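Local coordinates for protein nadph-flavin oxidoreductase (Vibrio harveyi, PDB 1BKJ) that catalyses the NADPH-dependent reduction of FMN to FMNH2 as a homodimer and so supplies reduced flavin to luciferase for bioluminescence, at residues S13-T18 and P160-E165; V20-E25 and S72-L77; V127-L132 and G154-H159. All blocks are in the same frame, centred on the assembly; numbering follows the deposited sequence.

Contact 1: S13-T18 and P160-E165; sequences SIRKFT and PDQNPE. With FMN (flavin mononucleotide), chain D.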
loop_
_atom_site.group_PDB
_atom_site.type_symbol
_atom_site.label_atom_id
_atom_site.label_comp_id
_atom_site.label_asym_id
_atom_site.label_seq_id
_atom_site.Cartn_x
_atom_site.Cartn_y
_atom_site.Cartn_z
ATOM N N SER A 13 0.766 -0.265 17.041
ATOM C CA SER A 13 -0.673 -0.094 16.869
ATOM C C SER A 13 -1.311 0.202 18.212
ATOM O O SER A 13 -0.947 -0.401 19.221
ATOM C CB SER A 13 -1.310 -1.324 16.251
ATOM O OG SER A 13 -0.868 -1.492 14.909
ATOM N N ILE A 14 -2.148 1.237 18.222
ATOM C CA ILE A 14 -2.855 1.692 19.408
ATOM C C ILE A 14 -4.319 1.285 19.275
ATOM O O ILE A 14 -4.981 1.582 18.266
ATOM C CB ILE A 14 -2.718 3.232 19.613
ATOM C CG1 ILE A 14 -1.243 3.647 19.748
ATOM C CG2 ILE A 14 -3.540 3.705 20.818
ATOM C CD1 ILE A 14 -0.470 3.024 20.908
ATOM N N ARG A 15 -4.809 0.597 20.305
ATOM C CA ARG A 15 -6.161 0.076 20.338
ATOM C C ARG A 15 -7.006 0.558 21.521
ATOM O O ARG A 15 -8.030 -0.046 21.841
ATOM C CB ARG A 15 -6.106 -1.457 20.281
ATOM C CG ARG A 15 -5.572 -2.018 18.957
ATOM C CD ARG A 15 -5.415 -3.525 19.009
ATOM N NE ARG A 15 -4.788 -4.061 17.795
ATOM C CZ ARG A 15 -3.488 -4.307 17.658
ATOM N NH1 ARG A 15 -2.648 -4.064 18.652
ATOM N NH2 ARG A 15 -3.020 -4.813 16.532
ATOM N N LYS A 16 -6.549 1.624 22.185
ATOM C CA LYS A 16 -7.279 2.241 23.299
ATOM C C LYS A 16 -7.043 3.741 23.198
ATOM O O LYS A 16 -5.902 4.195 23.127
ATOM C CB LYS A 16 -6.841 1.712 24.669
ATOM C CG LYS A 16 -7.950 1.830 25.718
ATOM C CD LYS A 16 -7.480 1.446 27.109
ATOM C CE LYS A 16 -8.547 1.806 28.128
ATOM N NZ LYS A 16 -7.990 1.811 29.514
ATOM N N PHE A 17 -8.140 4.498 23.159
ATOM C CA PHE A 17 -8.083 5.950 23.001
ATOM C C PHE A 17 -8.838 6.710 24.068
ATOM O O PHE A 17 -9.768 6.173 24.674
ATOM C CB PHE A 17 -8.690 6.349 21.646
ATOM C CG PHE A 17 -8.051 5.676 20.466
ATOM C CD1 PHE A 17 -6.843 6.155 19.947
ATOM C CD2 PHE A 17 -8.640 4.539 19.883
ATOM C CE1 PHE A 17 -6.209 5.522 18.853
ATOM C CE2 PHE A 17 -8.024 3.885 18.783
ATOM C CZ PHE A 17 -6.797 4.383 18.265
ATOM N N THR A 18 -8.430 7.961 24.301
ATOM C CA THR A 18 -9.142 8.830 25.238
ATOM C C THR A 18 -10.247 9.530 24.406
ATOM O O THR A 18 -10.298 9.358 23.181
ATOM C CB THR A 18 -8.230 9.898 25.903
ATOM O OG1 THR A 18 -7.714 10.784 24.910
ATOM C CG2 THR A 18 -7.077 9.255 26.657
ATOM N N PRO A 160 -3.666 8.317 22.307
ATOM C CA PRO A 160 -3.392 7.059 23.017
ATOM C C PRO A 160 -3.765 6.968 24.488
ATOM O O PRO A 160 -3.582 7.935 25.233
ATOM C CB PRO A 160 -1.875 6.909 22.882
ATOM C CG PRO A 160 -1.534 7.713 21.701
ATOM C CD PRO A 160 -2.388 8.922 21.881
ATOM N N ASP A 161 -4.305 5.812 24.881
ATOM C CA ASP A 161 -4.629 5.534 26.275
ATOM C C ASP A 161 -4.013 4.185 26.652
ATOM O O ASP A 161 -4.559 3.432 27.464
ATOM C CB ASP A 161 -6.137 5.559 26.556
ATOM C CG ASP A 161 -6.458 5.744 28.047
ATOM O OD1 ASP A 161 -5.617 6.289 28.791
ATOM O OD2 ASP A 161 -7.556 5.352 28.473
ATOM N N GLN A 162 -2.889 3.881 26.004
ATOM C CA GLN A 162 -2.089 2.676 26.238
ATOM C C GLN A 162 -0.725 2.917 25.622
ATOM O O GLN A 162 -0.603 3.717 24.694
ATOM C CB GLN A 162 -2.739 1.396 25.666
ATOM C CG GLN A 162 -2.944 1.329 24.158
ATOM C CD GLN A 162 -3.466 -0.027 23.679
ATOM O OE1 GLN A 162 -3.396 -0.327 22.494
ATOM N NE2 GLN A 162 -4.002 -0.839 24.591
ATOM N N ASN A 163 0.298 2.243 26.149
ATOM C CA ASN A 163 1.664 2.379 25.636
ATOM C C ASN A 163 2.294 0.979 25.437
ATOM O O ASN A 163 3.081 0.528 26.276
ATOM C CB ASN A 163 2.505 3.265 26.592
ATOM C CG ASN A 163 3.836 3.725 25.977
ATOM O OD1 ASN A 163 4.075 3.570 24.780
ATOM N ND2 ASN A 163 4.711 4.292 26.810
ATOM N N PRO A 164 1.943 0.270 24.331
ATOM C CA PRO A 164 2.490 -1.069 24.055
ATOM C C PRO A 164 3.956 -0.998 23.633
ATOM O O PRO A 164 4.457 0.075 23.251
ATOM C CB PRO A 164 1.634 -1.570 22.884
ATOM C CG PRO A 164 0.427 -0.690 22.890
ATOM C CD PRO A 164 0.986 0.636 23.271
ATOM N N GLU A 165 4.641 -2.131 23.734
ATOM C CA GLU A 165 6.046 -2.207 23.362
ATOM C C GLU A 165 6.114 -2.488 21.862
ATOM O O GLU A 165 5.172 -3.037 21.289
ATOM C CB GLU A 165 6.749 -3.295 24.184
HETATM N N1 FMN D . -5.173 -4.666 13.954
HETATM C C2 FMN D . -6.355 -4.830 14.638
HETATM O O2 FMN D . -6.457 -4.926 15.834
HETATM N N3 FMN D . -7.449 -4.964 13.794
HETATM C C4 FMN D . -7.431 -5.161 12.382
HETATM O O4 FMN D . -8.488 -5.392 11.825
HETATM C C4A FMN D . -6.129 -5.070 11.786
HETATM N N5 FMN D . -6.106 -4.986 10.399
HETATM C C5A FMN D . -4.930 -4.613 9.730
HETATM C C6 FMN D . -5.009 -4.407 8.365
HETATM C C7 FMN D . -3.888 -3.976 7.658
HETATM C C7M FMN D . -4.104 -3.562 6.171
HETATM C C8 FMN D . -2.651 -3.792 8.341
HETATM C C8M FMN D . -1.369 -3.462 7.649
HETATM C C9 FMN D . -2.565 -3.993 9.694
HETATM C C9A FMN D . -3.717 -4.403 10.434
HETATM N N10 FMN D . -3.733 -4.547 11.870
HETATM C C10 FMN D . -4.951 -4.784 12.559
HETATM C "C1'" FMN D . -2.668 -4.175 12.636
HETATM C "C2'" FMN D . -1.755 -5.265 13.147
HETATM O "O2'" FMN D . -2.226 -6.475 13.564
HETATM C "C3'" FMN D . -0.323 -4.951 13.270
HETATM O "O3'" FMN D . 0.201 -4.034 12.343
HETATM C "C4'" FMN D . 0.687 -5.933 13.797
HETATM O "O4'" FMN D . 0.256 -7.075 14.499
HETATM C "C5'" FMN D . 2.079 -5.549 13.960
HETATM O "O5'" FMN D . 2.028 -4.752 15.182
HETATM P P FMN D . 2.320 -3.150 15.261
HETATM O O1P FMN D . 3.736 -3.044 14.962
HETATM O O2P FMN D . 1.880 -2.804 16.634
HETATM O O3P FMN D . 1.583 -2.469 14.170
HETATM O O HOH W 1 -2.550 -2.694 21.227
#
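Gln162 and Arg15 join two irregular loops side chain to backbone, beside the FMN site. Residues 13-18 follow helix 3-9, and residues 160-165 leave strand 149-158. Gln162 OE1 accepts the backbone N-H of Arg15 at 2.8 Å, with an N-H...O angle of 163°. The donor stands above the amide plane of Gln162. CG of Gln162 lies between the backbone N and the carbonyl carbon (chi1 63°), and the chain runs extended from there to the amide. A water is bound by the same OE1 at 2.8 Å and accepts from Arg15 NH1, so the amide oxygen serves the backbone and, through water, the guanidinium.

The loop 13-18 belongs to the FMN site of the nitroreductase fold. Arg15 NE donates to flavin O2 at 2.7 Å, and Arg15 NH2 makes a weak bond to N1. Ser13 grips the phosphate twice, its N on O2P and its OG on O3P. CB of Ser13 lies over one face of the guanidinium, toward its rim.

Ile14 CD1 packs on Pro164 CD at 3.7 Å, the two side chains crossing at about a right angle. Its CG2 reaches Pro160. Further along, Asp161 N donates to Lys16 O at 2.9 Å, and the backbones are bridged once, at Phe17 and Pro160. The extended Lys16 chain brings NZ 3.7 Å from Asp161 OD2, a long salt bridge.

Contact 2: V20-E25 and S72-L77; sequences VPITDE and SAAEFL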
loop_
_atom_site.group_PDB
_atom_site.type_symbol
_atom_site.label_atom_id
_atom_site.label_comp_id
_atom_site.label_asym_id
_atom_site.label_seq_id
_atom_site.Cartn_x
_atom_site.Cartn_y
_atom_site.Cartn_z
ATOM N N VAL A 20 -10.572 12.757 23.889
ATOM C CA VAL A 20 -10.096 14.044 23.364
ATOM C C VAL A 20 -10.151 14.028 21.813
ATOM O O VAL A 20 -9.582 13.144 21.177
ATOM C CB VAL A 20 -8.662 14.376 23.877
ATOM C CG1 VAL A 20 -8.228 15.776 23.417
ATOM C CG2 VAL A 20 -8.601 14.288 25.397
ATOM N N PRO A 21 -10.890 14.975 21.200
ATOM C CA PRO A 21 -10.957 14.972 19.733
ATOM C C PRO A 21 -9.702 15.463 19.007
ATOM O O PRO A 21 -8.788 16.027 19.620
ATOM C CB PRO A 21 -12.173 15.858 19.446
ATOM C CG PRO A 21 -12.195 16.816 20.588
ATOM C CD PRO A 21 -11.841 15.951 21.773
ATOM N N ILE A 22 -9.643 15.160 17.714
ATOM C CA ILE A 22 -8.553 15.592 16.844
ATOM C C ILE A 22 -9.091 16.920 16.293
ATOM O O ILE A 22 -10.285 17.028 15.975
ATOM C CB ILE A 22 -8.293 14.518 15.719
ATOM C CG1 ILE A 22 -7.572 13.315 16.343
ATOM C CG2 ILE A 22 -7.490 15.095 14.524
ATOM C CD1 ILE A 22 -7.485 12.097 15.470
ATOM N N THR A 23 -8.236 17.943 16.269
ATOM C CA THR A 23 -8.646 19.259 15.775
ATOM C C THR A 23 -8.838 19.264 14.254
ATOM O O THR A 23 -8.332 18.381 13.561
ATOM C CB THR A 23 -7.647 20.384 16.165
ATOM O OG1 THR A 23 -6.418 20.228 15.441
ATOM C CG2 THR A 23 -7.361 20.377 17.663
ATOM N N ASP A 24 -9.574 20.257 13.752
ATOM C CA ASP A 24 -9.822 20.400 12.317
ATOM C C ASP A 24 -8.514 20.616 11.549
ATOM O O ASP A 24 -8.349 20.061 10.468
ATOM C CB ASP A 24 -10.794 21.558 12.032
ATOM C CG ASP A 24 -12.236 21.236 12.405
ATOM O OD1 ASP A 24 -12.623 20.047 12.512
ATOM O OD2 ASP A 24 -13.005 22.209 12.568
ATOM N N GLU A 25 -7.577 21.366 12.145
ATOM C CA GLU A 25 -6.268 21.642 11.540
ATOM C C GLU A 25 -5.436 20.367 11.421
ATOM O O GLU A 25 -4.783 20.149 10.392
ATOM C CB GLU A 25 -5.483 22.679 12.354
ATOM N N SER A 72 -14.734 4.008 19.650
ATOM C CA SER A 72 -14.103 4.944 20.584
ATOM C C SER A 72 -13.039 5.886 20.016
ATOM O O SER A 72 -12.700 6.897 20.646
ATOM C CB SER A 72 -13.579 4.202 21.814
ATOM O OG SER A 72 -12.504 3.346 21.479
ATOM N N ALA A 73 -12.532 5.579 18.822
ATOM C CA ALA A 73 -11.532 6.422 18.148
ATOM C C ALA A 73 -12.101 7.816 17.851
ATOM O O ALA A 73 -13.306 7.950 17.602
ATOM C CB ALA A 73 -11.099 5.771 16.842
ATOM N N ALA A 74 -11.244 8.839 17.906
ATOM C CA ALA A 74 -11.643 10.220 17.611
ATOM C C ALA A 74 -12.042 10.345 16.135
ATOM O O ALA A 74 -12.997 11.044 15.810
ATOM C CB ALA A 74 -10.510 11.189 17.957
ATOM N N GLU A 75 -11.324 9.640 15.257
ATOM C CA GLU A 75 -11.601 9.627 13.815
ATOM C C GLU A 75 -11.535 8.205 13.220
ATOM O O GLU A 75 -10.672 7.413 13.600
ATOM C CB GLU A 75 -10.604 10.518 13.036
ATOM C CG GLU A 75 -10.723 12.042 13.235
ATOM C CD GLU A 75 -12.060 12.623 12.803
ATOM O OE1 GLU A 75 -12.550 12.268 11.709
ATOM O OE2 GLU A 75 -12.615 13.455 13.556
ATOM N N PHE A 76 -12.467 7.879 12.324
ATOM C CA PHE A 76 -12.448 6.593 11.641
ATOM C C PHE A 76 -12.564 6.856 10.143
ATOM O O PHE A 76 -13.584 7.362 9.672
ATOM C CB PHE A 76 -13.550 5.642 12.121
ATOM C CG PHE A 76 -13.419 4.230 11.580
ATOM C CD1 PHE A 76 -12.332 3.410 11.965
ATOM C CD2 PHE A 76 -14.352 3.725 10.645
ATOM C CE1 PHE A 76 -12.163 2.110 11.426
ATOM C CE2 PHE A 76 -14.196 2.417 10.094
ATOM C CZ PHE A 76 -13.096 1.615 10.491
ATOM N N LEU A 77 -11.498 6.505 9.420
ATOM C CA LEU A 77 -11.387 6.682 7.967
ATOM C C LEU A 77 -11.455 5.332 7.251
ATOM O O LEU A 77 -10.806 4.380 7.680
ATOM C CB LEU A 77 -10.048 7.341 7.628
ATOM C CG LEU A 77 -9.613 8.631 8.320
ATOM C CD1 LEU A 77 -8.238 9.004 7.818
ATOM C CD2 LEU A 77 -10.618 9.762 8.068
HETATM O O HOH W 2 -12.151 14.127 16.366
HETATM O O HOH W 3 -11.269 16.096 13.430
#
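Ile22 packs on Ala74 and Glu75 where the loop before helix 24-35 passes the start of strand 75-82. CB of Ile22 points toward the strand segment. CG1 stands anti to the carbonyl carbon (chi1 -75°) and meets Ala74 CB at 4.0 Å. CD1, the tip, reaches two residues. It lies 4.0 Å from the same Ala74 CB and 3.9 Å from Glu75 CG. The Ile22 side chain also touches Leu157 of strand 149-158 and Leu124, so the isoleucine is buried where strand 75-82 begins, beside strand 149-158.

Ala74 CB faces the loop and also approaches the backbone of Val20 and Pro21. Ala74 and Glu75 both sit opposite Leu157. This is a classic beta bulge, and it turns both side chains toward the loop 20-25.

Glu75 is bent at chi2 (-61°), which swings CD away from the extended path while CG stays against Ile22. No direct hydrogen bond joins the two segments. Two waters make the polar link instead. One accepts from Ile22 N at 3.0 Å and probably donates to Glu75 OE2, 2.9 Å away. The other donates both to Ile22 O at 2.9 Å and to Glu75 OE2 at 3.0 Å. The other carboxylate oxygen, OE1, forms a salt bridge with Arg50 of strand 46-50.

The chemistry is therefore divided. Carbon atoms make the direct contact, while the buried carboxylate is met by Arg50 and by water, which probably favours its charged form.

Contact 3: V127-L132 and G154-H159; sequences VYIGGL and GMCLGH. With FMN (flavin mononucleotide), chain D.
Tyr128 and Met155 meet on one face of an antiparallel strand pair whose edge strand carries the flavin. The Met155 methyl CE lies over the tyrosine ring, 3.9 Å from its centroid, as a CH-pi contact. It is nearest CE2. SD lies farther off and oblique to the ring, in a looser Met-aromatic contact. The two side chains run side by side and point the same way. Met155 is extended as far as SD, and its bend at chi3 (-80°) turns CE onto the ring. FMN C8M covers the opposite face of the tyrosine, toward the rim.

On the other face of the sheet, Val127 CG1 packs on Cys156 CB at 3.8 Å. Ile129 CG1 touches Cys156 SG at the same distance. Val127 CG2 instead turns to FMN, 3.5 Å from N1.

Four backbone bonds set this register. Val127 and Cys156 bond in both directions, as do Ile129 and Gly154. Leu132 CD1 packs against the backbone of Gly154, 3.8 Å from its N. Past the strand, Gly130 N donates to flavin N5 at 3.0 Å and Gly131 N to O4 at 3.3 Å. N5 is the hydride-accepting atom of flavins, and these bonds may polarise that end of the ring.

Farther out, Tyr128 OH is hydrogen-bonded to Gln113 OE1 of helix 98-121, and Leu116 of that helix touches both Tyr128 and Met155. Ser38 of the second subunit packs on Tyr128. Tyr69 of helix 69-72 touches Val127 and Ile129, while Val70 of that helix and Phe76 of strand 75-82 touch Ile129 and Cys156.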
loop_
_atom_site.group_PDB
_atom_site.type_symbol
_atom_site.label_atom_id
_atom_site.label_comp_id
_atom_site.label_asym_id
_atom_site.label_seq_id
_atom_site.Cartn_x
_atom_site.Cartn_y
_atom_site.Cartn_z
ATOM N N VAL A 127 -4.454 2.509 14.226
ATOM C CA VAL A 127 -4.442 1.100 13.878
ATOM C C VAL A 127 -5.265 0.901 12.618
ATOM O O VAL A 127 -6.330 1.491 12.466
ATOM C CB VAL A 127 -4.973 0.182 15.063
ATOM C CG1 VAL A 127 -6.432 0.464 15.404
ATOM C CG2 VAL A 127 -4.766 -1.312 14.759
ATOM N N TYR A 128 -4.749 0.080 11.710
ATOM C CA TYR A 128 -5.469 -0.248 10.478
ATOM C C TYR A 128 -6.545 -1.267 10.854
ATOM O O TYR A 128 -6.366 -2.010 11.824
ATOM C CB TYR A 128 -4.553 -0.912 9.470
ATOM C CG TYR A 128 -3.576 -0.045 8.741
ATOM C CD1 TYR A 128 -2.328 0.258 9.302
ATOM C CD2 TYR A 128 -3.874 0.450 7.457
ATOM C CE1 TYR A 128 -1.382 1.040 8.601
ATOM C CE2 TYR A 128 -2.938 1.235 6.747
ATOM C CZ TYR A 128 -1.696 1.522 7.334
ATOM O OH TYR A 128 -0.776 2.280 6.683
ATOM N N ILE A 129 -7.668 -1.275 10.133
ATOM C CA ILE A 129 -8.771 -2.206 10.398
ATOM C C ILE A 129 -9.147 -2.955 9.107
ATOM O O ILE A 129 -9.980 -2.484 8.319
ATOM C CB ILE A 129 -10.044 -1.477 11.017
ATOM C CG1 ILE A 129 -9.685 -0.675 12.292
ATOM C CG2 ILE A 129 -11.181 -2.486 11.318
ATOM C CD1 ILE A 129 -9.196 -1.486 13.476
ATOM N N GLY A 130 -8.519 -4.115 8.903
ATOM C CA GLY A 130 -8.801 -4.933 7.734
ATOM C C GLY A 130 -9.973 -5.868 7.974
ATOM O O GLY A 130 -10.479 -6.490 7.034
ATOM N N GLY A 131 -10.419 -5.928 9.235
ATOM C CA GLY A 131 -11.543 -6.754 9.648
ATOM C C GLY A 131 -12.854 -6.454 8.943
ATOM O O GLY A 131 -13.715 -7.324 8.874
ATOM N N LEU A 132 -12.990 -5.240 8.404
ATOM C CA LEU A 132 -14.173 -4.813 7.655
ATOM C C LEU A 132 -14.463 -5.692 6.443
ATOM O O LEU A 132 -15.622 -5.831 6.040
ATOM C CB LEU A 132 -14.003 -3.365 7.166
ATOM C CG LEU A 132 -14.059 -2.229 8.191
ATOM C CD1 LEU A 132 -13.869 -0.887 7.478
ATOM C CD2 LEU A 132 -15.388 -2.265 8.933
ATOM N N GLY A 154 -10.162 0.070 7.079
ATOM C CA GLY A 154 -10.450 1.272 7.829
ATOM C C GLY A 154 -9.203 1.686 8.596
ATOM O O GLY A 154 -8.162 1.014 8.517
ATOM N N MET A 155 -9.291 2.796 9.322
ATOM C CA MET A 155 -8.184 3.291 10.133
ATOM C C MET A 155 -8.718 4.083 11.316
ATOM O O MET A 155 -9.511 5.012 11.140
ATOM C CB MET A 155 -7.229 4.169 9.309
ATOM C CG MET A 155 -6.001 4.635 10.096
ATOM S SD MET A 155 -4.882 5.635 9.147
ATOM C CE MET A 155 -4.030 4.370 8.251
ATOM N N CYS A 156 -8.305 3.678 12.514
ATOM C CA CYS A 156 -8.676 4.363 13.750
ATOM C C CYS A 156 -7.569 5.360 14.081
ATOM O O CYS A 156 -6.394 5.039 13.942
ATOM C CB CYS A 156 -8.779 3.388 14.926
ATOM S SG CYS A 156 -10.047 2.150 14.800
ATOM N N LEU A 157 -7.946 6.581 14.455
ATOM C CA LEU A 157 -6.991 7.621 14.845
ATOM C C LEU A 157 -7.495 8.293 16.127
ATOM O O LEU A 157 -8.706 8.413 16.337
ATOM C CB LEU A 157 -6.810 8.689 13.739
ATOM C CG LEU A 157 -6.198 8.338 12.368
ATOM C CD1 LEU A 157 -6.226 9.544 11.444
ATOM C CD2 LEU A 157 -4.777 7.785 12.532
ATOM N N GLY A 158 -6.566 8.689 16.992
ATOM C CA GLY A 158 -6.932 9.367 18.227
ATOM C C GLY A 158 -5.775 9.477 19.195
ATOM O O GLY A 158 -4.657 9.059 18.897
ATOM N N HIS A 159 -6.048 10.027 20.371
ATOM C CA HIS A 159 -5.025 10.175 21.403
ATOM C C HIS A 159 -4.898 8.871 22.193
ATOM O O HIS A 159 -5.895 8.362 22.699
ATOM C CB HIS A 159 -5.358 11.368 22.280
ATOM C CG HIS A 159 -5.249 12.668 21.553
ATOM N ND1 HIS A 159 -4.044 13.306 21.358
ATOM C CD2 HIS A 159 -6.192 13.447 20.972
ATOM C CE1 HIS A 159 -4.250 14.429 20.696
ATOM N NE2 HIS A 159 -5.544 14.536 20.447
HETATM N N1 FMN D . -5.173 -4.666 13.954
HETATM C C2 FMN D . -6.355 -4.830 14.638
HETATM O O2 FMN D . -6.457 -4.926 15.834
HETATM N N3 FMN D . -7.449 -4.964 13.794
HETATM C C4 FMN D . -7.431 -5.161 12.382
HETATM O O4 FMN D . -8.488 -5.392 11.825
HETATM C C4A FMN D . -6.129 -5.070 11.786
HETATM N N5 FMN D . -6.106 -4.986 10.399
HETATM C C5A FMN D . -4.930 -4.613 9.730
HETATM C C6 FMN D . -5.009 -4.407 8.365
HETATM C C7 FMN D . -3.888 -3.976 7.658
HETATM C C7M FMN D . -4.104 -3.562 6.171
HETATM C C8 FMN D . -2.651 -3.792 8.341
HETATM C C8M FMN D . -1.369 -3.462 7.649
HETATM C C9 FMN D . -2.565 -3.993 9.694
HETATM C C9A FMN D . -3.717 -4.403 10.434
HETATM N N10 FMN D . -3.733 -4.547 11.870
HETATM C C10 FMN D . -4.951 -4.784 12.559
HETATM C "C1'" FMN D . -2.668 -4.175 12.636
HETATM C "C2'" FMN D . -1.755 -5.265 13.147
HETATM O "O2'" FMN D . -2.226 -6.475 13.564
HETATM C "C3'" FMN D . -0.323 -4.951 13.270
HETATM O "O3'" FMN D . 0.201 -4.034 12.343
HETATM C "C4'" FMN D . 0.687 -5.933 13.797
HETATM O "O4'" FMN D . 0.256 -7.075 14.499
HETATM C "C5'" FMN D . 2.079 -5.549 13.960
HETATM O "O5'" FMN D . 2.028 -4.752 15.182
HETATM P P FMN D . 2.320 -3.150 15.261
HETATM O O1P FMN D . 3.736 -3.044 14.962
HETATM O O2P FMN D . 1.880 -2.804 16.634
HETATM O O3P FMN D . 1.583 -2.469 14.170
#

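Contacts 1 and 3 both touch FMN, and their centres are 12 Å apart. Contact 1 holds the phosphate and the O2 side of the flavin, while contact 3 meets N5 and O4. They join directly: Thr18 N lies 3.0 Å from His159 O, a probable hydrogen bond, and Ile14 O packs on Val127 CG1. Contact 2 lies away from the flavin. It reaches contact 3 through the sheet, where Glu75 O is 3.0 Å from Leu157 N and strand 75-82 runs beside 149-158. Phe17 CD2 meets Ala73 CA at 3.9 Å and ties contact 2 to contact 1. Along the chain, contacts 2 and 3 follow one another inside the loop that contact 1 closes.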